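Local coordinates for citrate lyase subunit beta-like protein (Mycobacterium tuberculosis H37Rv, PDB 6CHU) that is a magnesium-dependent lyase of the HpcH/HpaI aldolase family, a bifunctional enzyme serving itaconate dissimilation and leucine catabolism, at residues A[12-17]-A[66-71]; A[71-74]-A[80-83]. All coordinates share one frame; numbering follows the deposited sequence. Where two conformers were deposited one is given.

Contact 1. Residues A[12-17]-A[66-71]; sequences RAAGPG and PERTVV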
ATOM      1  N   ARG A  12       2.142   5.173  26.235  1.00 41.36           N
ATOM      2  CA  ARG A  12       2.340   3.727  26.210  1.00 46.88           C
ATOM      3  C   ARG A  12       2.043   3.087  27.558  1.00 47.01           C
ATOM      4  O   ARG A  12       1.663   1.912  27.610  1.00 48.16           O
ATOM      5  CB  ARG A  12       3.764   3.395  25.763  1.00 50.55           C
ATOM      6  CG  ARG A  12       3.962   3.562  24.275  1.00 51.15           C
ATOM      7  CD  ARG A  12       5.398   3.365  23.846  1.00 50.59           C
ATOM      8  NE  ARG A  12       5.522   3.574  22.407  1.00 53.10           N
ATOM      9  CZ  ARG A  12       5.772   4.753  21.841  1.00 53.94           C
ATOM     10  NH1 ARG A  12       5.934   5.835  22.595  1.00 52.41           N
ATOM     11  NH2 ARG A  12       5.863   4.850  20.522  1.00 49.04           N
ATOM     12  N   ALA A  13       2.195   3.835  28.654  1.00 46.95           N
ATOM     13  CA  ALA A  13       1.871   3.279  29.963  1.00 47.86           C
ATOM     14  C   ALA A  13       0.372   3.087  30.138  1.00 46.43           C
ATOM     15  O   ALA A  13      -0.054   2.197  30.882  1.00 45.75           O
ATOM     16  CB  ALA A  13       2.420   4.171  31.076  1.00 45.02           C
ATOM     17  N   ALA A  14      -0.440   3.907  29.478  1.00 45.52           N
ATOM     18  CA  ALA A  14      -1.880   3.731  29.568  1.00 46.33           C
ATOM     19  C   ALA A  14      -2.319   2.558  28.698  1.00 44.28           C
ATOM     20  O   ALA A  14      -1.636   2.157  27.750  1.00 45.27           O
ATOM     21  CB  ALA A  14      -2.610   5.009  29.154  1.00 41.46           C
ATOM     22  N   GLY A  15      -3.478   2.000  29.035  1.00 44.43           N
ATOM     23  CA  GLY A  15      -3.997   0.880  28.308  1.00 38.62           C
ATOM     24  C   GLY A  15      -4.393   1.246  26.888  1.00 33.65           C
ATOM     25  O   GLY A  15      -4.246   2.395  26.442  1.00 32.58           O
ATOM     26  N   PRO A  16      -4.907   0.257  26.161  1.00 28.11           N
ATOM     27  CA  PRO A  16      -5.231   0.450  24.742  1.00 27.42           C
ATOM     28  C   PRO A  16      -6.612   1.024  24.470  1.00 27.02           C
ATOM     29  O   PRO A  16      -6.940   1.248  23.301  1.00 25.74           O
ATOM     30  CB  PRO A  16      -5.134  -0.984  24.197  1.00 28.95           C
ATOM     31  CG  PRO A  16      -5.623  -1.831  25.351  1.00 32.52           C
ATOM     32  CD  PRO A  16      -5.164  -1.124  26.611  1.00 31.50           C
ATOM     33  N   GLY A  17      -7.428   1.257  25.495  1.00 26.21           N
ATOM     34  CA  GLY A  17      -8.795   1.673  25.252  1.00 26.34           C
ATOM     35  C   GLY A  17      -8.967   3.169  25.375  1.00 23.05           C
ATOM     36  O   GLY A  17      -9.069   3.701  26.483  1.00 27.20           O
ATOM     37  N   PRO A  66      -4.543  15.366  32.983  1.00 31.82           N
ATOM     38  CA  PRO A  66      -3.800  15.582  31.733  1.00 30.76           C
ATOM     39  C   PRO A  66      -2.818  14.470  31.400  1.00 28.92           C
ATOM     40  O   PRO A  66      -2.371  14.406  30.254  1.00 31.94           O
ATOM     41  CB  PRO A  66      -3.081  16.918  31.975  1.00 34.76           C
ATOM     42  CG  PRO A  66      -2.931  16.993  33.435  1.00 32.96           C
ATOM     43  CD  PRO A  66      -4.154  16.334  34.024  1.00 32.92           C
ATOM     44  N   GLU A  67      -2.479  13.590  32.349  1.00 33.10           N
ATOM     45  CA  GLU A  67      -1.669  12.418  32.018  1.00 32.00           C
ATOM     46  C   GLU A  67      -2.447  11.379  31.218  1.00 31.69           C
ATOM     47  O   GLU A  67      -1.835  10.471  30.644  1.00 34.31           O
ATOM     48  CB  GLU A  67      -1.126  11.766  33.296  1.00 34.42           C
ATOM     49  CG  GLU A  67      -0.340  12.706  34.203  1.00 46.99           C
ATOM     50  CD  GLU A  67       0.839  13.351  33.496  1.00 58.85           C
ATOM     51  OE1 GLU A  67       1.415  12.717  32.584  1.00 59.59           O
ATOM     52  OE2 GLU A  67       1.189  14.496  33.853  1.00 62.09           O
ATOM     53  N   ARG A  68      -3.773  11.496  31.155  1.00 30.65           N
ATOM     54  CA  ARG A  68      -4.610  10.476  30.533  1.00 29.23           C
ATOM     55  C   ARG A  68      -5.688  11.084  29.647  1.00 30.05           C
ATOM     56  O   ARG A  68      -6.698  10.424  29.374  1.00 28.71           O
ATOM     57  CB  ARG A  68      -5.255   9.594  31.612  1.00 35.60           C
ATOM     58  CG  ARG A  68      -4.267   8.745  32.383  1.00 44.69           C
ATOM     59  CD  ARG A  68      -3.571   7.752  31.459  1.00 55.41           C
ATOM     60  NE  ARG A  68      -2.785   6.767  32.199  1.00 66.15           N
ATOM     61  CZ  ARG A  68      -1.468   6.829  32.364  1.00 75.41           C
ATOM     62  NH1 ARG A  68      -0.778   7.833  31.838  1.00 75.00           N
ATOM     63  NH2 ARG A  68      -0.838   5.887  33.055  1.00 79.05           N
ATOM     64  N   THR A  69      -5.498  12.326  29.201  1.00 26.09           N
ATOM     65  CA  THR A  69      -6.489  13.017  28.392  1.00 22.97           C
ATOM     66  C   THR A  69      -5.799  13.757  27.258  1.00 25.66           C
ATOM     67  O   THR A  69      -4.790  14.434  27.468  1.00 27.31           O
ATOM     68  CB  THR A  69      -7.308  14.005  29.235  1.00 29.18           C
ATOM     69  OG1 THR A  69      -7.759  13.344  30.422  1.00 29.94           O
ATOM     70  CG2 THR A  69      -8.533  14.485  28.454  1.00 27.84           C
ATOM     71  N   VAL A  70      -6.380  13.625  26.060  0.50 22.79           N
ATOM     72  CA  VAL A  70      -5.955  14.248  24.808  0.50 23.35           C
ATOM     73  C   VAL A  70      -7.125  15.071  24.274  0.50 25.27           C
ATOM     74  O   VAL A  70      -8.287  14.718  24.489  0.50 25.57           O
ATOM     75  CB  VAL A  70      -5.508  13.170  23.785  0.50 22.02           C
ATOM     76  CG1 VAL A  70      -5.257  13.762  22.394  0.50 20.57           C
ATOM     77  CG2 VAL A  70      -4.270  12.442  24.289  0.50 25.11           C
ATOM     78  N   VAL A  71      -6.831  16.178  23.591  1.00 22.50           N
ATOM     79  CA  VAL A  71      -7.879  17.055  23.067  1.00 23.31           C
ATOM     80  C   VAL A  71      -7.832  17.012  21.547  1.00 22.37           C
ATOM     81  O   VAL A  71      -6.803  17.350  20.947  1.00 22.74           O
ATOM     82  CB  VAL A  71      -7.730  18.496  23.586  1.00 23.21           C
ATOM     83  CG1 VAL A  71      -8.840  19.388  23.035  1.00 23.05           C
ATOM     84  CG2 VAL A  71      -7.746  18.522  25.127  1.00 23.18           C
TER
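Where the irregular segment 12-17 passes the turn that leads into strand 69-72, the backbones come nearest at Ala14 and Arg68, whose CA atoms remain 7.3 Å apart. The gap is bridged by Arg68, whose chain reaches across it. Its CG lies opposite the carbonyl carbon (chi1 -67°) and the chain folds again at chi2, which brings the guanidinium beside the carbonyl of Glu67 and over to the alanines. There the CB of Ala14 sits above one face of the flat group, displaced toward the rim, 3.5 Å from Arg68 NE; it also touches Arg68 CD at 3.7 Å. A lighter, oblique touch comes from Ala13 CB, 4.2 Å from Arg68 NH2. The rotation of the guanidinium is steadied from its own segment, since Arg68 NH1 donates to Glu67 O over 3.1 Å: the acceptor lies in the guanidinium plane, while the nitrogen stands above the carbonyl plane. This small surface contact passes over the beginning of strand 38-42, the barrel strand between 17-22 and 69-72; Ala14 also rests on Val38, and the backbone of Arg68 bonds to Val39.

Contact 2. Residues A[71-74]-A[80-83]; sequences VRIN and DQAR. With ACT (acetate ion), chain E; ACT (acetate ion), chain F.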
ATOM      1  N   VAL A  71      -6.831  16.178  23.591  1.00 22.50           N
ATOM      2  CA  VAL A  71      -7.879  17.055  23.067  1.00 23.31           C
ATOM      3  C   VAL A  71      -7.832  17.012  21.547  1.00 22.37           C
ATOM      4  O   VAL A  71      -6.803  17.350  20.947  1.00 22.74           O
ATOM      5  CB  VAL A  71      -7.730  18.496  23.586  1.00 23.21           C
ATOM      6  CG1 VAL A  71      -8.840  19.388  23.035  1.00 23.05           C
ATOM      7  CG2 VAL A  71      -7.746  18.522  25.127  1.00 23.18           C
ATOM      8  N   ARG A  72      -8.934  16.592  20.916  1.00 22.22           N
ATOM      9  CA  ARG A  72      -9.022  16.687  19.462  1.00 18.22           C
ATOM     10  C   ARG A  72      -9.467  18.089  19.078  1.00 21.05           C
ATOM     11  O   ARG A  72     -10.570  18.526  19.435  1.00 22.40           O
ATOM     12  CB  ARG A  72      -9.962  15.645  18.851  1.00 21.32           C
ATOM     13  CG  ARG A  72      -9.948  15.770  17.304  1.00 21.77           C
ATOM     14  CD  ARG A  72     -10.511  14.559  16.560  1.00 19.80           C
ATOM     15  NE  ARG A  72     -11.967  14.458  16.651  1.00 18.74           N
ATOM     16  CZ  ARG A  72     -12.693  13.642  15.883  1.00 18.52           C
ATOM     17  NH1 ARG A  72     -12.080  12.885  14.981  1.00 19.82           N
ATOM     18  NH2 ARG A  72     -14.018  13.581  16.011  1.00 22.46           N
ATOM     19  N   ILE A  73      -8.584  18.808  18.382  1.00 22.14           N
ATOM     20  CA  ILE A  73      -8.870  20.155  17.910  1.00 20.08           C
ATOM     21  C   ILE A  73      -9.434  20.066  16.500  1.00 20.83           C
ATOM     22  O   ILE A  73      -9.647  18.971  15.976  1.00 22.23           O
ATOM     23  CB  ILE A  73      -7.612  21.045  17.964  1.00 19.18           C
ATOM     24  CG1 ILE A  73      -6.520  20.500  17.036  1.00 22.05           C
ATOM     25  CG2 ILE A  73      -7.101  21.147  19.408  1.00 20.35           C
ATOM     26  CD1 ILE A  73      -5.178  21.296  17.089  1.00 18.64           C
ATOM     27  N   ASN A  74      -9.696  21.211  15.887  1.00 23.16           N
ATOM     28  CA  ASN A  74     -10.224  21.252  14.537  1.00 24.17           C
ATOM     29  C   ASN A  74      -9.080  21.326  13.525  1.00 24.53           C
ATOM     30  O   ASN A  74      -7.903  21.439  13.884  1.00 21.76           O
ATOM     31  CB  ASN A  74     -11.210  22.416  14.415  1.00 23.58           C
ATOM     32  CG  ASN A  74     -12.546  22.099  15.081  1.00 28.22           C
ATOM     33  OD1 ASN A  74     -13.429  21.517  14.456  1.00 24.01           O
ATOM     34  ND2 ASN A  74     -12.679  22.436  16.365  1.00 22.53           N
ATOM     35  N   ASP A  80     -11.953  27.591  13.607  1.00 30.47           N
ATOM     36  CA  ASP A  80     -12.211  26.800  14.806  1.00 30.27           C
ATOM     37  C   ASP A  80     -10.917  26.377  15.482  1.00 25.11           C
ATOM     38  O   ASP A  80     -10.807  26.443  16.712  1.00 26.08           O
ATOM     39  CB  ASP A  80     -13.057  25.571  14.474  1.00 24.86           C
ATOM     40  CG  ASP A  80     -14.540  25.877  14.442  1.00 32.29           C
ATOM     41  OD1 ASP A  80     -15.027  26.670  15.284  1.00 28.84           O
ATOM     42  OD2 ASP A  80     -15.217  25.313  13.559  1.00 31.51           O
ATOM     43  N   GLN A  81      -9.922  25.944  14.704  1.00 28.26           N
ATOM     44  CA  GLN A  81      -8.670  25.527  15.329  1.00 28.33           C
ATOM     45  C   GLN A  81      -8.020  26.682  16.078  1.00 23.33           C
ATOM     46  O   GLN A  81      -7.474  26.494  17.175  1.00 23.73           O
ATOM     47  CB  GLN A  81      -7.694  24.954  14.299  1.00 23.07           C
ATOM     48  CG  GLN A  81      -6.592  24.144  14.991  1.00 23.88           C
ATOM     49  CD  GLN A  81      -5.355  23.971  14.143  1.00 25.09           C
ATOM     50  OE1 GLN A  81      -4.550  24.891  14.017  1.00 26.65           O
ATOM     51  NE2 GLN A  81      -5.194  22.784  13.551  1.00 22.50           N
ATOM     52  N   ALA A  82      -8.082  27.892  15.514  1.00 24.03           N
ATOM     53  CA  ALA A  82      -7.523  29.047  16.206  1.00 26.71           C
ATOM     54  C   ALA A  82      -8.228  29.275  17.535  1.00 28.36           C
ATOM     55  O   ALA A  82      -7.581  29.537  18.557  1.00 25.83           O
ATOM     56  CB  ALA A  82      -7.621  30.292  15.321  1.00 31.35           C
ATOM     57  N   ARG A  83      -9.561  29.164  17.541  1.00 27.53           N
ATOM     58  CA  ARG A  83     -10.314  29.285  18.784  1.00 29.06           C
ATOM     59  C   ARG A  83      -9.959  28.166  19.758  1.00 27.12           C
ATOM     60  O   ARG A  83      -9.837  28.407  20.965  1.00 25.86           O
ATOM     61  CB  ARG A  83     -11.815  29.285  18.492  1.00 29.65           C
ATOM     62  CG  ARG A  83     -12.282  30.372  17.522  1.00 30.26           C
ATOM     63  CD  ARG A  83     -12.139  31.775  18.095  1.00 43.29           C
ATOM     64  NE  ARG A  83     -10.790  32.324  17.960  1.00 50.40           N
ATOM     65  CZ  ARG A  83     -10.286  32.813  16.828  1.00 47.98           C
ATOM     66  NH1 ARG A  83     -11.013  32.811  15.719  1.00 44.36           N
ATOM     67  NH2 ARG A  83      -9.049  33.300  16.806  1.00 41.09           N
TER
HETATM   68  C   ACT E 304     -16.049  10.915  15.216  1.00 35.66           C
HETATM   69  O   ACT E 304     -16.656   9.910  14.757  1.00 44.37           O
HETATM   70  OXT ACT E 304     -15.466  11.823  14.582  1.00 24.47           O
HETATM   71  CH3 ACT E 304     -16.029  11.032  16.785  1.00 36.52           C
HETATM   72  C   ACT F 305     -12.409   9.832  13.048  1.00 23.12           C
HETATM   73  O   ACT F 305     -12.193   8.901  12.223  1.00 23.75           O
HETATM   74  OXT ACT F 305     -12.595  11.066  12.814  1.00 21.90           O
HETATM   75  CH3 ACT F 305     -12.481   9.414  14.543  1.00 23.92           C
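Asn74 ND2 is held by two acceptors, the carboxylate of Asp84 and the carbonyl oxygen of Leu43, and the amide thus fixed lies against the first turn of helix 79-89. Asp80 meets it with its methylene: Asp80 CB is 3.6 Å from Asn74 CG, and the amide and carboxylate planes are inclined by 38°. The charge of Asp80 is directed elsewhere, its OD1 forming a salt bridge with Arg56 of helix 52-61. The one hydrogen bond between the two segments uses the backbone of Asn74. Gln81 NE2 donates to Asn74 O over 3.0 Å, with the oxygen close to the plane of the Gln81 amide and the nitrogen tilted modestly from the carbonyl plane. Gln81 manages this by placing CG opposite its backbone N (chi1 -163°) and running extended beyond it, which brings its CG to 3.2 Å from the same oxygen. Ile73 packs beside the Gln81 chain: CG1 takes the position between backbone N and carbonyl carbon (chi1 63°), and its tip, CD1, lies 3.8 Å from Gln81 CG. One residue earlier, Arg72 extends to two acetate ions, probably from the crystallisation liquor. Its NH2 gives an almost straight bond of 2.7 Å to OXT of the chain E acetate, and NH1 reaches OXT of the chain F acetate at 2.9 Å, both at the guanidinium edge; NE is paired with Asp42, which helps to orient the group. A strand that runs through a loop into its helix is the repeating unit of the TIM barrel, here the first half of the beta-alpha-beta crossover 69-72, 79-89, 95-98; in this enzyme the strand also carries the substrate-binding Arg72.

Read together, the two contacts illustrate how the two ends of one barrel strand can differ in their surroundings. Contact 1 lies where strand 69-72 begins and contact 2 where it ends; they share Val71, yet their centres are 19 Å apart and they touch nowhere else. At the entry to the strand, contact 1 is shallow surface packing, away from the annotated sites. At the exit, buried contact 2 joins the residues just after the substrate-binding Arg72 to helix 79-89, and the side chain of Asn74 is about 10 Å from the bound magnesium ion and about 9 Å from that of Glu120, a ligand of that metal. Such placement of the active site at the C-terminal strand ends is the rule in TIM barrels.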